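Local coordinates for protein TatD-related deoxyribonuclease (Thermotoga maritima, PDB 1J6O) that probably hydrolyses ester bonds in DNA as a metal-dependent nuclease of the TatD family, at residues N133-V137 and L156-V162; I33-E37 and S64-F68; L182-G187 and E207-E212. One frame throughout, in Å; residues are numbered along the deposited sequence.

Contact 1 of 3, residues N133-V137 and L156-V162; sequences NLPLV and LPEKRGV
The side-chain amide of Asn133 meets Glu158 through both of its ends. Asn133 ND2 donates a hydrogen bond to Glu158 OE1 (3.0 Å), coming from above the carboxylate, while the acceptor lies near the amide plane. Asn133 OD1 accepts a weak bond from the backbone, Glu158 N (3.3 Å). The two flat groups stand 84° apart. With Asn133 CG anti to the backbone N (chi1 -156°), the amide faces Glu158. Next to them the ring of Pro157 presses on a backbone carbonyl, with Pro157 CG 3.0 Å from Leu134 O. Pro157 CD meets Leu136 CD1 (4.1 Å). Parallel strand pairing then begins: Leu136 N donates to Arg160 O, and Leu136 O accepts from Val162 N, both at 2.9 Å. Gly161 lies between, where a side chain would run into Leu136 O.

Asn133 is positioned by its place in the chain. It is the C-prime residue of the Schellman motif that ends helix 115-132, and its ND2 also donates to Glu268 O. Replacing it with an alanine would probably leave the Glu158 carboxylate and Glu268 O without this donor. The amide thus ties a helix end, the approach to strand 161-163 and the chain terminus together, beside two parallel barrel strands.

Contact 2 of 3, residues I33-E37 and S64-F68; sequences ISSFE and SDRIF
The contact lies at the end of the TIM barrel where the strands begin. Ile33 of helix 29-34 and Phe36, three residues on, pack on Ile67, the first residue of strand 67-71. Ile33 CD1 touches Ile67 CD1 at 3.6 Å, and the two side chains cross at about a right angle. The other branch, Ile33 CG2, lies 3.8 Å from Ser64 OG. Phe36 offers its rim: Ile67 CG1 sits near the ring plane, 4.2 Å from Phe36 CE2, and Arg66 CB lies at the same edge. One ring face is covered from within its own segment by Ile33 CA. Ile41 and Val44 of strand 41-47, together with Leu20 and Pro230, also touch the Phe36 side chain.

At the outer margin Arg66 runs past Phe36, its CD 4.0 Å from Phe36 CB. Its chain is extended from CG to NE, which carries the guanidinium as far as Glu37. Glu37 OE2 forms a salt bridge with Arg66 NH2 (3.0 Å), the carboxylate and guanidinium planes being 74° apart. Glu37 CB lies over one guanidinium face, toward its rim. The other terminal nitrogen, Arg66 NH1, donates to Ile41 O.

The base of the arginine is set by a type I turn from Ser64 to Ile67. Within it Ser64 OG accepts from Arg66 N (3.0 Å), an ST turn. The charged pair therefore borders an apolar patch, and one guanidinium serves both a carboxylate and a backbone oxygen.

Contact 3 of 3, residues L182-G187 and E207-E212; sequences LLGIGG and EYIVLE
Strands 181-185 and 209-211 are the last two of the TIM barrel, joined by helix 195-204 in a beta-alpha-beta unit. They pair in parallel, with Leu183, Gly184 and Ile185 opposite Ile209, Val210 and Leu211. Leu183 N donates to Tyr208 O (2.9 Å), and Leu183 O accepts from Val210 N (3.0 Å). Ile185 N then donates to Val210 O (3.0 Å). The last rung, Glu212 N to Ile185 O, is weak.

Leu183, Ile185, Ile209 and Leu211 share one face of the sheet. There Ile185 CG1 meets Ile209 CG2 at 4.0 Å, and helices 170-179 and 233-244 cover the layer. Leu182 CD2 touches Val210 CG1 (4.0 Å), the two side chains crossing at about a right angle. Val210 points to the other face, where its neighbour Gly184 has no side chain.

Glu212 CG stands between its backbone N and carbonyl carbon (chi1 77°), and the extended chain beyond it carries the carboxylate back across the neighbouring strand. Glu212 OE1 comes to 3.4 Å from Gly184 CA, a place where any side chain would collide with it. The same OE1 accepts from Ala165 N, and OE2 is hydrogen-bonded to His164 ND1.

Both carboxylate oxygens of this buried group are thus hydrogen-bonded. His164 is a predicted ligand of the second metal. Glu212 is consistent with a second-shell residue that fixes the turn of that imidazole, and the glycine leaves it room to do so.

All three contacts reach the same parallel barrel sheet. Contacts 1 and 3 are neighbours in it, with centres about 15 Å apart. Gly161 O and Leu182 N, 3.0 Å apart, probably share a hydrogen bond, and Val162 CG1 packs on Val210 CG2 at 3.7 Å. Contact 2 stands apart, its centre about 23 Å from that of contact 1 and about 20 Å from that of contact 3. Contacts 1 and 3 lie beside the predicted metal site and contact 2 lies away from it. The side chains of Glu212 and Val137 are about 4 and 3 Å from that of His17, predicted to bind the first metal; that of Ile67 stays about 10 Å from that of His19.

Contact 1 of 3, residues N133-V137 and L156-V162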
loop_
_atom_site.group_PDB
_atom_site.type_symbol
_atom_site.label_atom_id
_atom_site.label_comp_id
_atom_site.label_asym_id
_atom_site.label_seq_id
_atom_site.Cartn_x
_atom_site.Cartn_y
_atom_site.Cartn_z
ATOM N N ASN A 133 -4.327 -11.061 -12.822
ATOM C CA ASN A 133 -3.192 -10.294 -13.262
ATOM C C ASN A 133 -3.177 -8.901 -12.624
ATOM O O ASN A 133 -2.835 -7.908 -13.266
ATOM C CB ASN A 133 -3.186 -10.181 -14.773
ATOM C CG ASN A 133 -1.817 -9.935 -15.305
ATOM O OD1 ASN A 133 -0.819 -10.173 -14.609
ATOM N ND2 ASN A 133 -1.736 -9.468 -16.549
ATOM N N LEU A 134 -3.585 -8.834 -11.361
ATOM C CA LEU A 134 -3.612 -7.572 -10.609
ATOM C C LEU A 134 -2.438 -7.583 -9.622
ATOM O O LEU A 134 -2.077 -8.631 -9.090
ATOM C CB LEU A 134 -4.915 -7.447 -9.807
ATOM C CG LEU A 134 -6.207 -7.165 -10.570
ATOM C CD1 LEU A 134 -7.390 -7.181 -9.586
ATOM C CD2 LEU A 134 -6.110 -5.802 -11.306
ATOM N N PRO A 135 -1.815 -6.416 -9.382
ATOM C CA PRO A 135 -0.688 -6.315 -8.452
ATOM C C PRO A 135 -1.195 -6.525 -7.035
ATOM O O PRO A 135 -2.383 -6.338 -6.752
ATOM C CB PRO A 135 -0.159 -4.897 -8.705
ATOM C CG PRO A 135 -1.344 -4.151 -9.107
ATOM C CD PRO A 135 -2.056 -5.122 -10.051
ATOM N N LEU A 136 -0.298 -6.946 -6.157
ATOM C CA LEU A 136 -0.643 -7.182 -4.774
ATOM C C LEU A 136 -0.198 -6.031 -3.888
ATOM O O LEU A 136 0.831 -5.424 -4.139
ATOM C CB LEU A 136 0.042 -8.467 -4.274
ATOM C CG LEU A 136 -0.549 -9.773 -4.807
ATOM C CD1 LEU A 136 0.535 -10.842 -4.963
ATOM C CD2 LEU A 136 -1.648 -10.223 -3.847
ATOM N N VAL A 137 -1.013 -5.729 -2.874
ATOM C CA VAL A 137 -0.739 -4.679 -1.902
ATOM C C VAL A 137 -0.505 -5.592 -0.688
ATOM O O VAL A 137 -1.453 -6.079 -0.083
ATOM C CB VAL A 137 -1.968 -3.766 -1.713
ATOM C CG1 VAL A 137 -1.839 -2.946 -0.461
ATOM C CG2 VAL A 137 -2.085 -2.854 -2.937
ATOM N N LEU A 156 3.271 -15.369 -9.487
ATOM C CA LEU A 156 2.873 -13.994 -9.202
ATOM C C LEU A 156 2.412 -13.216 -10.425
ATOM O O LEU A 156 2.782 -13.527 -11.555
ATOM C CB LEU A 156 4.040 -13.250 -8.583
ATOM C CG LEU A 156 4.555 -13.865 -7.296
ATOM C CD1 LEU A 156 5.785 -13.116 -6.848
ATOM C CD2 LEU A 156 3.472 -13.812 -6.246
ATOM N N PRO A 157 1.603 -12.167 -10.208
ATOM C CA PRO A 157 1.115 -11.351 -11.324
ATOM C C PRO A 157 2.318 -10.657 -11.960
ATOM O O PRO A 157 3.327 -10.439 -11.278
ATOM C CB PRO A 157 0.195 -10.335 -10.650
ATOM C CG PRO A 157 -0.124 -10.932 -9.317
ATOM C CD PRO A 157 1.129 -11.639 -8.916
ATOM N N GLU A 158 2.195 -10.311 -13.243
ATOM C CA GLU A 158 3.252 -9.633 -14.011
ATOM C C GLU A 158 3.830 -8.509 -13.161
ATOM O O GLU A 158 5.036 -8.465 -12.900
ATOM C CB GLU A 158 2.674 -9.053 -15.307
ATOM C CG GLU A 158 2.229 -10.109 -16.319
ATOM C CD GLU A 158 1.343 -9.542 -17.424
ATOM O OE1 GLU A 158 0.930 -8.365 -17.328
ATOM O OE2 GLU A 158 1.047 -10.279 -18.390
ATOM N N LYS A 159 2.965 -7.589 -12.755
ATOM C CA LYS A 159 3.366 -6.459 -11.917
ATOM C C LYS A 159 3.147 -7.055 -10.527
ATOM O O LYS A 159 2.015 -7.129 -10.067
ATOM C CB LYS A 159 2.405 -5.279 -12.105
ATOM C CG LYS A 159 2.337 -4.699 -13.509
ATOM C CD LYS A 159 3.153 -3.416 -13.595
ATOM C CE LYS A 159 3.133 -2.834 -15.001
ATOM N NZ LYS A 159 1.742 -2.604 -15.464
ATOM N N ARG A 160 4.211 -7.494 -9.875
ATOM C CA ARG A 160 4.107 -8.093 -8.548
ATOM C C ARG A 160 3.329 -7.237 -7.546
ATOM O O ARG A 160 2.360 -7.709 -6.915
ATOM C CB ARG A 160 5.504 -8.378 -8.019
ATOM C CG ARG A 160 6.380 -9.089 -9.047
ATOM C CD ARG A 160 6.752 -10.473 -8.604
ATOM N NE ARG A 160 7.629 -11.135 -9.569
ATOM C CZ ARG A 160 7.243 -11.560 -10.767
ATOM N NH1 ARG A 160 5.987 -11.397 -11.173
ATOM N NH2 ARG A 160 8.118 -12.173 -11.552
ATOM N N GLY A 161 3.759 -5.994 -7.387
ATOM C CA GLY A 161 3.072 -5.116 -6.451
ATOM C C GLY A 161 3.962 -4.324 -5.513
ATOM O O GLY A 161 5.091 -3.937 -5.834
ATOM N N VAL A 162 3.442 -4.102 -4.315
ATOM C CA VAL A 162 4.153 -3.350 -3.310
ATOM C C VAL A 162 4.090 -3.978 -1.941
ATOM O O VAL A 162 3.048 -4.518 -1.557
ATOM C CB VAL A 162 3.498 -1.962 -3.161
ATOM C CG1 VAL A 162 4.307 -1.104 -2.257
ATOM C CG2 VAL A 162 3.295 -1.313 -4.562
#

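Contact 2 of 3, residues I33-E37 and S64-F68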
loop_
_atom_site.group_PDB
_atom_site.type_symbol
_atom_site.label_atom_id
_atom_site.label_comp_id
_atom_site.label_asym_id
_atom_site.label_seq_id
_atom_site.Cartn_x
_atom_site.Cartn_y
_atom_site.Cartn_z
ATOM N N ILE A 33 -11.015 14.727 0.021
ATOM C CA ILE A 33 -10.920 14.245 -1.343
ATOM C C ILE A 33 -10.980 15.381 -2.362
ATOM O O ILE A 33 -10.188 15.442 -3.308
ATOM C CB ILE A 33 -12.032 13.203 -1.601
ATOM C CG1 ILE A 33 -11.732 11.932 -0.787
ATOM C CG2 ILE A 33 -12.098 12.822 -3.059
ATOM C CD1 ILE A 33 -12.940 11.009 -0.688
ATOM N N SER A 34 -11.899 16.305 -2.169
ATOM C CA SER A 34 -11.975 17.395 -3.124
ATOM C C SER A 34 -10.730 18.274 -3.090
ATOM O O SER A 34 -10.494 19.056 -4.023
ATOM C CB SER A 34 -13.247 18.228 -2.895
ATOM O OG SER A 34 -13.148 18.955 -1.685
ATOM N N SER A 35 -9.902 18.181 -2.054
ATOM C CA SER A 35 -8.727 19.036 -2.060
ATOM C C SER A 35 -7.466 18.338 -2.573
ATOM O O SER A 35 -6.373 18.884 -2.485
ATOM C CB SER A 35 -8.489 19.627 -0.669
ATOM O OG SER A 35 -8.291 18.603 0.287
ATOM N N PHE A 36 -7.612 17.130 -3.114
ATOM C CA PHE A 36 -6.442 16.412 -3.621
ATOM C C PHE A 36 -5.658 17.216 -4.648
ATOM O O PHE A 36 -4.433 17.338 -4.546
ATOM C CB PHE A 36 -6.855 15.079 -4.227
ATOM C CG PHE A 36 -7.167 14.021 -3.205
ATOM C CD1 PHE A 36 -6.821 14.201 -1.872
ATOM C CD2 PHE A 36 -7.764 12.820 -3.586
ATOM C CE1 PHE A 36 -7.058 13.198 -0.912
ATOM C CE2 PHE A 36 -8.002 11.830 -2.642
ATOM C CZ PHE A 36 -7.647 12.025 -1.305
ATOM N N GLU A 37 -6.364 17.789 -5.618
ATOM C CA GLU A 37 -5.680 18.575 -6.647
ATOM C C GLU A 37 -4.881 19.726 -6.031
ATOM O O GLU A 37 -3.676 19.889 -6.304
ATOM C CB GLU A 37 -6.711 19.121 -7.638
ATOM C CG GLU A 37 -6.129 19.684 -8.922
ATOM C CD GLU A 37 -7.202 19.869 -9.995
ATOM O OE1 GLU A 37 -8.218 20.539 -9.714
ATOM O OE2 GLU A 37 -7.039 19.339 -11.115
ATOM N N SER A 64 -14.875 9.341 -6.979
ATOM C CA SER A 64 -13.833 10.294 -7.357
ATOM C C SER A 64 -12.941 9.737 -8.422
ATOM O O SER A 64 -12.524 8.594 -8.334
ATOM C CB SER A 64 -12.969 10.630 -6.130
ATOM O OG SER A 64 -11.737 11.239 -6.512
ATOM N N ASP A 65 -12.618 10.564 -9.410
ATOM C CA ASP A 65 -11.763 10.135 -10.477
ATOM C C ASP A 65 -10.332 9.900 -9.983
ATOM O O ASP A 65 -9.548 9.261 -10.669
ATOM C CB ASP A 65 -11.705 11.194 -11.570
ATOM C CG ASP A 65 -13.008 11.340 -12.344
ATOM O OD1 ASP A 65 -13.889 10.447 -12.289
ATOM O OD2 ASP A 65 -13.132 12.379 -13.034
ATOM N N ARG A 66 -10.001 10.425 -8.805
ATOM C CA ARG A 66 -8.650 10.268 -8.251
ATOM C C ARG A 66 -8.450 9.143 -7.255
ATOM O O ARG A 66 -7.345 8.977 -6.698
ATOM C CB ARG A 66 -8.195 11.576 -7.616
ATOM C CG ARG A 66 -8.065 12.682 -8.658
ATOM C CD ARG A 66 -7.503 13.946 -8.058
ATOM N NE ARG A 66 -7.401 14.962 -9.109
ATOM C CZ ARG A 66 -6.294 15.631 -9.407
ATOM N NH1 ARG A 66 -5.166 15.419 -8.733
ATOM N NH2 ARG A 66 -6.306 16.491 -10.420
ATOM N N ILE A 67 -9.500 8.352 -7.049
ATOM C CA ILE A 67 -9.399 7.241 -6.116
ATOM C C ILE A 67 -9.608 5.905 -6.835
ATOM O O ILE A 67 -10.572 5.750 -7.599
ATOM C CB ILE A 67 -10.462 7.353 -5.009
ATOM C CG1 ILE A 67 -10.265 8.669 -4.221
ATOM C CG2 ILE A 67 -10.321 6.185 -4.042
ATOM C CD1 ILE A 67 -11.398 8.911 -3.222
ATOM N N PHE A 68 -8.669 4.981 -6.630
ATOM C CA PHE A 68 -8.740 3.648 -7.222
ATOM C C PHE A 68 -8.849 2.765 -5.992
ATOM O O PHE A 68 -8.551 3.211 -4.871
ATOM C CB PHE A 68 -7.516 3.332 -8.076
ATOM C CG PHE A 68 -7.445 4.204 -9.283
ATOM C CD1 PHE A 68 -6.839 5.460 -9.216
ATOM C CD2 PHE A 68 -8.097 3.823 -10.452
ATOM C CE1 PHE A 68 -6.884 6.345 -10.310
ATOM C CE2 PHE A 68 -8.154 4.691 -11.556
ATOM C CZ PHE A 68 -7.543 5.951 -11.477
#

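Contact 3 of 3, residues L182-G187 and E207-E212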
loop_
_atom_site.group_PDB
_atom_site.type_symbol
_atom_site.label_atom_id
_atom_site.label_comp_id
_atom_site.label_asym_id
_atom_site.label_seq_id
_atom_site.Cartn_x
_atom_site.Cartn_y
_atom_site.Cartn_z
ATOM N N LEU A 182 7.936 -3.416 -5.168
ATOM C CA LEU A 182 8.431 -2.080 -4.894
ATOM C C LEU A 182 8.129 -1.983 -3.383
ATOM O O LEU A 182 7.351 -2.789 -2.849
ATOM C CB LEU A 182 7.683 -1.010 -5.685
ATOM C CG LEU A 182 8.579 -0.556 -6.854
ATOM C CD1 LEU A 182 8.783 -1.708 -7.811
ATOM C CD2 LEU A 182 7.974 0.649 -7.547
ATOM N N LEU A 183 8.749 -1.029 -2.706
ATOM C CA LEU A 183 8.563 -0.839 -1.269
ATOM C C LEU A 183 7.847 0.466 -0.926
ATOM O O LEU A 183 8.213 1.535 -1.418
ATOM C CB LEU A 183 9.935 -0.848 -0.573
ATOM C CG LEU A 183 10.847 -1.994 -1.003
ATOM C CD1 LEU A 183 12.164 -1.859 -0.272
ATOM C CD2 LEU A 183 10.200 -3.343 -0.685
ATOM N N GLY A 184 6.829 0.357 -0.079
ATOM C CA GLY A 184 6.061 1.514 0.341
ATOM C C GLY A 184 6.689 2.203 1.536
ATOM O O GLY A 184 6.947 1.587 2.586
ATOM N N ILE A 185 6.945 3.491 1.366
ATOM C CA ILE A 185 7.560 4.330 2.393
ATOM C C ILE A 185 6.540 5.371 2.809
ATOM O O ILE A 185 5.981 6.064 1.955
ATOM C CB ILE A 185 8.794 5.067 1.817
ATOM C CG1 ILE A 185 9.749 4.044 1.177
ATOM C CG2 ILE A 185 9.495 5.904 2.923
ATOM C CD1 ILE A 185 10.209 2.960 2.109
ATOM N N GLY A 186 6.279 5.449 4.108
ATOM C CA GLY A 186 5.322 6.407 4.603
ATOM C C GLY A 186 5.802 7.268 5.752
ATOM O O GLY A 186 7.001 7.545 5.892
ATOM N N GLY A 187 4.837 7.671 6.575
ATOM C CA GLY A 187 5.082 8.517 7.738
ATOM C C GLY A 187 6.305 8.225 8.596
ATOM O O GLY A 187 7.082 9.152 8.875
ATOM N N GLU A 207 14.233 4.067 -7.690
ATOM C CA GLU A 207 13.664 3.134 -8.642
ATOM C C GLU A 207 12.773 2.071 -7.995
ATOM O O GLU A 207 11.939 1.456 -8.662
ATOM C CB GLU A 207 14.797 2.431 -9.401
ATOM C CG GLU A 207 14.348 1.645 -10.605
ATOM C CD GLU A 207 15.485 0.870 -11.264
ATOM O OE1 GLU A 207 16.622 1.397 -11.314
ATOM O OE2 GLU A 207 15.231 -0.260 -11.742
ATOM N N TYR A 208 12.903 1.889 -6.689
ATOM C CA TYR A 208 12.102 0.864 -6.026
ATOM C C TYR A 208 11.146 1.281 -4.929
ATOM O O TYR A 208 10.734 0.453 -4.134
ATOM C CB TYR A 208 13.053 -0.192 -5.469
ATOM C CG TYR A 208 13.942 -0.758 -6.544
ATOM C CD1 TYR A 208 13.388 -1.444 -7.621
ATOM C CD2 TYR A 208 15.319 -0.544 -6.528
ATOM C CE1 TYR A 208 14.178 -1.902 -8.677
ATOM C CE2 TYR A 208 16.129 -1.005 -7.591
ATOM C CZ TYR A 208 15.539 -1.677 -8.654
ATOM O OH TYR A 208 16.282 -2.128 -9.719
ATOM N N ILE A 209 10.762 2.540 -4.890
ATOM C CA ILE A 209 9.851 2.943 -3.831
ATOM C C ILE A 209 8.634 3.747 -4.278
ATOM O O ILE A 209 8.660 4.410 -5.308
ATOM C CB ILE A 209 10.580 3.812 -2.794
ATOM C CG1 ILE A 209 11.135 5.050 -3.474
ATOM C CG2 ILE A 209 11.762 3.043 -2.156
ATOM C CD1 ILE A 209 11.701 6.079 -2.519
ATOM N N VAL A 210 7.550 3.640 -3.508
ATOM C CA VAL A 210 6.345 4.393 -3.802
ATOM C C VAL A 210 6.006 5.009 -2.449
ATOM O O VAL A 210 6.483 4.534 -1.407
ATOM C CB VAL A 210 5.159 3.559 -4.286
ATOM C CG1 VAL A 210 5.379 3.160 -5.737
ATOM C CG2 VAL A 210 4.941 2.360 -3.345
ATOM N N LEU A 211 5.223 6.081 -2.456
ATOM C CA LEU A 211 4.850 6.743 -1.206
ATOM C C LEU A 211 3.503 6.245 -0.717
ATOM O O LEU A 211 2.696 5.705 -1.492
ATOM C CB LEU A 211 4.697 8.243 -1.436
ATOM C CG LEU A 211 5.798 8.980 -2.189
ATOM C CD1 LEU A 211 5.253 10.342 -2.626
ATOM C CD2 LEU A 211 7.030 9.141 -1.287
ATOM N N GLU A 212 3.259 6.408 0.576
ATOM C CA GLU A 212 1.987 5.989 1.116
ATOM C C GLU A 212 1.799 6.694 2.451
ATOM O O GLU A 212 2.768 7.192 3.043
ATOM C CB GLU A 212 1.957 4.482 1.336
ATOM C CG GLU A 212 2.724 4.019 2.583
ATOM C CD GLU A 212 2.560 2.532 2.805
ATOM O OE1 GLU A 212 3.174 1.781 2.032
ATOM O OE2 GLU A 212 1.793 2.122 3.721
#